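PDB 5O5C: putative decarboxylase involved in desferrioxamine biosynthesis from Erwinia amylovora, which probably uses pyridoxal 5'-phosphate to decarboxylate lysine as a step in the biosynthesis of the siderophore desferrioxamine. Local coordinates for residues Q251-C256 with H291-H296; L179-S184 with P263-A268. One frame throughout, in Å; residues are numbered along the deposited sequence.

In the fold
Contacts 1 and 2 lie on the two faces of one seven-stranded sheet, their centres about 10 Å apart. Contact 1, partly buried, sets helix 246-258 against the turn that leads from helix 281-290 into strand 294-299; a valine methyl lies over an imidazole face there, and a partly exposed glutamine amide comes to the ring's edge. Contact 2 is wholly buried: helix 170-189 meets strand 262-269 through small apolar groups, with a salt bridge on the helix turned to the dimer interface. Strands 294-299 and 262-269 are parallel neighbours, and the probable hydrogen bonds from Val266 N to Trp294 O and from Ala268 N to His296 O join the two contacts. Met293 SD of contact 1 also packs on Pro263 CB of contact 2.

Contact 1 (Q251-C256 with H291-H296)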
loop_
_atom_site.group_PDB
_atom_site.type_symbol
_atom_site.label_atom_id
_atom_site.label_comp_id
_atom_site.label_asym_id
_atom_site.label_seq_id
_atom_site.Cartn_x
_atom_site.Cartn_y
_atom_site.Cartn_z
ATOM N N GLN B 251 12.752 4.267 34.614
ATOM C CA GLN B 251 11.982 3.442 35.565
ATOM C C GLN B 251 11.354 2.202 34.933
ATOM O O GLN B 251 11.358 1.100 35.511
ATOM C CB GLN B 251 10.895 4.298 36.246
ATOM C CG GLN B 251 11.473 5.304 37.225
ATOM C CD GLN B 251 12.083 4.630 38.452
ATOM O OE1 GLN B 251 13.294 4.390 38.515
ATOM N NE2 GLN B 251 11.241 4.290 39.407
ATOM N N GLU B 252 10.798 2.365 33.743
ATOM C CA GLU B 252 10.209 1.193 33.045
ATOM C C GLU B 252 11.225 0.175 32.618
ATOM O O GLU B 252 10.981 -1.010 32.729
ATOM C CB GLU B 252 9.360 1.602 31.851
ATOM C CG GLU B 252 7.876 1.431 32.096
ATOM C CD GLU B 252 7.266 2.556 32.855
ATOM O OE1 GLU B 252 7.951 3.597 32.966
ATOM O OE2 GLU B 252 6.098 2.414 33.292
ATOM N N VAL B 253 12.357 0.637 32.102
ATOM C CA VAL B 253 13.414 -0.254 31.668
ATOM C C VAL B 253 13.969 -1.061 32.851
ATOM O O VAL B 253 14.232 -2.258 32.697
ATOM C CB VAL B 253 14.533 0.515 30.938
ATOM C CG1 VAL B 253 15.765 -0.351 30.743
ATOM C CG2 VAL B 253 14.035 1.027 29.587
ATOM N N GLN B 254 14.123 -0.394 34.009
ATOM C CA GLN B 254 14.644 -0.992 35.245
ATOM C C GLN B 254 13.644 -1.955 35.911
ATOM O O GLN B 254 14.056 -3.009 36.431
ATOM C CB GLN B 254 15.005 0.093 36.281
ATOM C CG GLN B 254 16.015 1.152 35.866
ATOM C CD GLN B 254 17.302 0.581 35.322
ATOM O OE1 GLN B 254 17.962 -0.215 35.984
ATOM N NE2 GLN B 254 17.672 0.991 34.105
ATOM N N ARG B 255 12.357 -1.598 35.928
ATOM C CA ARG B 255 11.314 -2.541 36.401
ATOM C C ARG B 255 11.260 -3.765 35.519
ATOM O O ARG B 255 11.054 -4.877 35.988
ATOM C CB ARG B 255 9.919 -1.921 36.431
ATOM C CG ARG B 255 9.539 -1.334 37.773
ATOM C CD ARG B 255 8.313 -0.431 37.661
ATOM N NE ARG B 255 8.313 0.647 38.655
ATOM C CZ ARG B 255 7.350 1.564 38.788
ATOM N NH1 ARG B 255 6.274 1.560 37.997
ATOM N NH2 ARG B 255 7.460 2.491 39.734
ATOM N N CYS B 256 11.417 -3.532 34.220
ATOM C CA CYS B 256 11.456 -4.605 33.252
ATOM C C CYS B 256 12.675 -5.512 33.518
ATOM O O CYS B 256 12.554 -6.750 33.520
ATOM C CB CYS B 256 11.414 -3.993 31.843
ATOM S SG CYS B 256 11.907 -5.031 30.479
ATOM N N HIS B 291 21.523 0.671 26.915
ATOM C CA HIS B 291 20.934 -0.678 27.087
ATOM C C HIS B 291 20.916 -1.484 25.780
ATOM O O HIS B 291 20.122 -2.418 25.658
ATOM C CB HIS B 291 19.507 -0.554 27.582
ATOM C CG HIS B 291 19.382 -0.070 28.987
ATOM N ND1 HIS B 291 19.476 -0.915 30.069
ATOM C CD2 HIS B 291 19.079 1.153 29.484
ATOM C CE1 HIS B 291 19.267 -0.223 31.178
ATOM N NE2 HIS B 291 19.003 1.029 30.849
ATOM N N GLY B 292 21.735 -1.101 24.806
ATOM C CA GLY B 292 21.761 -1.742 23.453
ATOM C C GLY B 292 20.477 -1.762 22.624
ATOM O O GLY B 292 20.290 -2.627 21.735
ATOM N N MET B 293 19.575 -0.839 22.903
ATOM C CA MET B 293 18.228 -0.897 22.302
ATOM C C MET B 293 18.124 -0.212 20.954
ATOM O O MET B 293 18.855 0.695 20.677
ATOM C CB MET B 293 17.187 -0.302 23.245
ATOM C CG MET B 293 16.944 -1.189 24.443
ATOM S SD MET B 293 15.453 -0.722 25.273
ATOM C CE MET B 293 15.899 0.831 26.058
ATOM N N TRP B 294 17.169 -0.659 20.143
ATOM C CA TRP B 294 16.887 -0.080 18.852
ATOM C C TRP B 294 16.097 1.202 19.142
ATOM O O TRP B 294 15.166 1.163 19.940
ATOM C CB TRP B 294 16.041 -1.047 18.014
ATOM C CG TRP B 294 15.687 -0.574 16.645
ATOM C CD1 TRP B 294 14.768 0.400 16.292
ATOM C CD2 TRP B 294 16.265 -1.020 15.435
ATOM N NE1 TRP B 294 14.743 0.555 14.918
ATOM C CE2 TRP B 294 15.640 -0.315 14.374
ATOM C CE3 TRP B 294 17.224 -1.982 15.136
ATOM C CZ2 TRP B 294 15.948 -0.550 13.043
ATOM C CZ3 TRP B 294 17.530 -2.193 13.863
ATOM C CH2 TRP B 294 16.900 -1.473 12.807
ATOM N N MET B 295 16.500 2.308 18.522
ATOM C CA MET B 295 15.713 3.528 18.539
ATOM C C MET B 295 14.978 3.716 17.228
ATOM O O MET B 295 15.571 3.867 16.138
ATOM C CB MET B 295 16.543 4.760 18.838
ATOM C CG MET B 295 15.722 5.927 19.358
ATOM S SD MET B 295 16.646 7.466 19.263
ATOM C CE MET B 295 15.411 8.664 19.722
ATOM N N HIS B 296 13.663 3.706 17.336
ATOM C CA HIS B 296 12.848 4.017 16.200
ATOM C C HIS B 296 12.187 5.372 16.413
ATOM O O HIS B 296 11.557 5.623 17.446
ATOM C CB HIS B 296 11.822 2.935 15.995
ATOM C CG HIS B 296 10.793 3.302 14.997
ATOM N ND1 HIS B 296 11.127 3.612 13.703
ATOM C CD2 HIS B 296 9.450 3.455 15.098
ATOM C CE1 HIS B 296 10.029 3.852 13.029
ATOM N NE2 HIS B 296 8.999 3.820 13.860
#
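Val253 sets its CG1 methyl on one face of the His291 imidazole in a CH-pi contact, 3.6 Å from the ring centroid and 14° off the ring normal. The two side chains reach across the gap to meet head on, the methyl over the middle of the ring. Gln254 reaches the same ring at its edge, near the plane: its NE2 is 3.5 Å from His291 NE2, a contact without hydrogen-bond geometry, with the amide plane turned 47° from the imidazole. A bend at chi2 (-53°) folds the Gln254 chain so that its end comes closer to the ring than its first bond would suggest. The other branch of Val253, CG2, touches the Met293 methyl CE at 4.0 Å, where the two side chains run alongside one another in opposite senses.

Around the Val253-Met293 pair, Leu287 touches both residues, and so does Phe210 of strand 207-212. The turn that presents His291 and Met293 is built on Gly292, which takes positive phi as the C-prime residue of a Schellman motif ending helix 281-290: Met293 N bonds to Cys288 O and Gly292 N to Lys289 O. The chain then enters strand 294-299. Helix 246-258 thus packs against a Schellman-capped helix-to-strand connection on one face of the central sheet, within the alpha/beta domain of a fold type I pyridoxal-phosphate enzyme.

Contact 2 (L179-S184 with P263-A268); sequences LLARDS and PVAVVA
Helix 170-189 passes over strand 262-269 with its backbone nearest at Ala181 and Ala265, whose CA atoms are 6.7 Å apart, a close approach that the two small side chains allow. Their methyls point at each other, Ala181 CB lying 4.1 Å from Ala265 CB. Beside them, Val264 brings its CG1 to 4.2 Å from the carbonyl oxygen Ala181 O. That branch stands trans to the backbone N (chi1 166°), which directs it to the helix. Val264 and Ala265 both point toward the helix although they are consecutive, because Val264 departs from extended geometry with a psi of -35°; the usual alternation of sides along a strand is interrupted there. Trp294, from the neighbouring strand 294-299, touches both Ala181 and Ala265 and so extends the apolar layer.

The next helix residue, Arg182, points away from the strand. Its NE and NH2 both grip Asp183 OD1, side-on and nearly in the guanidinium plane, at 2.7 Å from NE and 2.8 Å from NH2. The second of these bonds uses the syn lone pair of the carboxylate oxygen. Two short bonds to one atom help fix the guanidinium, which also donates to Leu226 O and, in the second subunit, to Ile225 O and Ala224 O. One side of the helix therefore lies on the sheet while another meets the partner chain, as expected for a sheet-flanking helix at the dimer interface of a three-layer alpha/beta/alpha, fold type I pyridoxal-phosphate enzyme.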
loop_
_atom_site.group_PDB
_atom_site.type_symbol
_atom_site.label_atom_id
_atom_site.label_comp_id
_atom_site.label_asym_id
_atom_site.label_seq_id
_atom_site.Cartn_x
_atom_site.Cartn_y
_atom_site.Cartn_z
ATOM N N LEU B 179 9.876 -5.005 13.079
ATOM C CA LEU B 179 10.337 -6.227 12.497
ATOM C C LEU B 179 11.890 -6.272 12.556
ATOM O O LEU B 179 12.466 -7.244 13.066
ATOM C CB LEU B 179 9.813 -6.386 11.086
ATOM C CG LEU B 179 10.306 -7.552 10.207
ATOM C CD1 LEU B 179 10.159 -8.938 10.788
ATOM C CD2 LEU B 179 9.560 -7.434 8.882
ATOM N N LEU B 180 12.512 -5.200 12.069
ATOM C CA LEU B 180 13.938 -5.033 12.116
ATOM C C LEU B 180 14.442 -5.023 13.556
ATOM O O LEU B 180 15.406 -5.693 13.836
ATOM C CB LEU B 180 14.413 -3.793 11.368
ATOM C CG LEU B 180 14.681 -3.994 9.887
ATOM C CD1 LEU B 180 13.477 -4.568 9.184
ATOM C CD2 LEU B 180 15.098 -2.722 9.176
ATOM N N ALA B 181 13.781 -4.310 14.465
ATOM C CA ALA B 181 14.227 -4.295 15.885
ATOM C C ALA B 181 14.208 -5.672 16.439
ATOM O O ALA B 181 15.169 -6.075 17.028
ATOM C CB ALA B 181 13.365 -3.393 16.753
ATOM N N ARG B 182 13.090 -6.364 16.301
ATOM C CA ARG B 182 12.948 -7.763 16.656
ATOM C C ARG B 182 14.044 -8.621 16.036
ATOM O O ARG B 182 14.789 -9.280 16.788
ATOM C CB ARG B 182 11.586 -8.322 16.226
ATOM C CG ARG B 182 11.293 -9.731 16.702
ATOM C CD ARG B 182 10.110 -10.332 15.970
ATOM N NE ARG B 182 10.499 -10.684 14.593
ATOM C CZ ARG B 182 9.725 -11.264 13.693
ATOM N NH1 ARG B 182 8.467 -11.611 13.964
ATOM N NH2 ARG B 182 10.221 -11.519 12.497
ATOM N N ASP B 183 14.125 -8.658 14.696
ATOM C CA ASP B 183 15.129 -9.514 14.043
ATOM C C ASP B 183 16.566 -9.145 14.273
ATOM O O ASP B 183 17.375 -10.025 14.515
ATOM C CB ASP B 183 14.888 -9.706 12.552
ATOM C CG ASP B 183 13.628 -10.497 12.260
ATOM O OD1 ASP B 183 12.826 -10.739 13.165
ATOM O OD2 ASP B 183 13.441 -10.849 11.105
ATOM N N SER B 184 16.913 -7.869 14.256
ATOM C CA SER B 184 18.323 -7.495 14.581
ATOM C C SER B 184 18.771 -7.873 15.997
ATOM O O SER B 184 19.961 -8.211 16.226
ATOM C CB SER B 184 18.542 -6.027 14.423
ATOM O OG SER B 184 17.861 -5.365 15.481
ATOM N N PRO B 263 14.776 -5.586 27.644
ATOM C CA PRO B 263 14.418 -4.412 26.867
ATOM C C PRO B 263 15.123 -4.466 25.533
ATOM O O PRO B 263 16.340 -4.683 25.464
ATOM C CB PRO B 263 14.910 -3.234 27.724
ATOM C CG PRO B 263 15.832 -3.833 28.741
ATOM C CD PRO B 263 15.856 -5.306 28.594
ATOM N N VAL B 264 14.343 -4.274 24.483
ATOM C CA VAL B 264 14.797 -4.497 23.104
ATOM C C VAL B 264 14.722 -3.209 22.259
ATOM O O VAL B 264 15.569 -2.976 21.368
ATOM C CB VAL B 264 13.961 -5.697 22.536
ATOM C CG1 VAL B 264 14.065 -5.852 21.044
ATOM C CG2 VAL B 264 14.390 -6.981 23.209
ATOM N N ALA B 265 13.711 -2.380 22.511
ATOM C CA ALA B 265 13.494 -1.189 21.729
ATOM C C ALA B 265 12.615 -0.122 22.365
ATOM O O ALA B 265 11.656 -0.390 23.166
ATOM C CB ALA B 265 12.938 -1.587 20.369
ATOM N N VAL B 266 12.897 1.092 21.935
ATOM C CA VAL B 266 12.083 2.251 22.240
ATOM C C VAL B 266 11.506 2.939 20.977
ATOM O O VAL B 266 12.225 3.311 20.073
ATOM C CB VAL B 266 12.865 3.328 23.034
ATOM C CG1 VAL B 266 11.930 4.470 23.375
ATOM C CG2 VAL B 266 13.453 2.761 24.320
ATOM N N VAL B 267 10.194 3.144 20.956
ATOM C CA VAL B 267 9.613 4.010 19.961
ATOM C C VAL B 267 9.429 5.390 20.529
ATOM O O VAL B 267 8.677 5.580 21.492
ATOM C CB VAL B 267 8.298 3.474 19.395
ATOM C CG1 VAL B 267 7.635 4.510 18.501
ATOM C CG2 VAL B 267 8.538 2.155 18.690
ATOM N N ALA B 268 10.115 6.336 19.875
ATOM C CA ALA B 268 10.011 7.780 20.111
ATOM C C ALA B 268 9.212 8.398 19.005
ATOM O O ALA B 268 9.591 8.249 17.816
ATOM C CB ALA B 268 11.392 8.410 20.115
#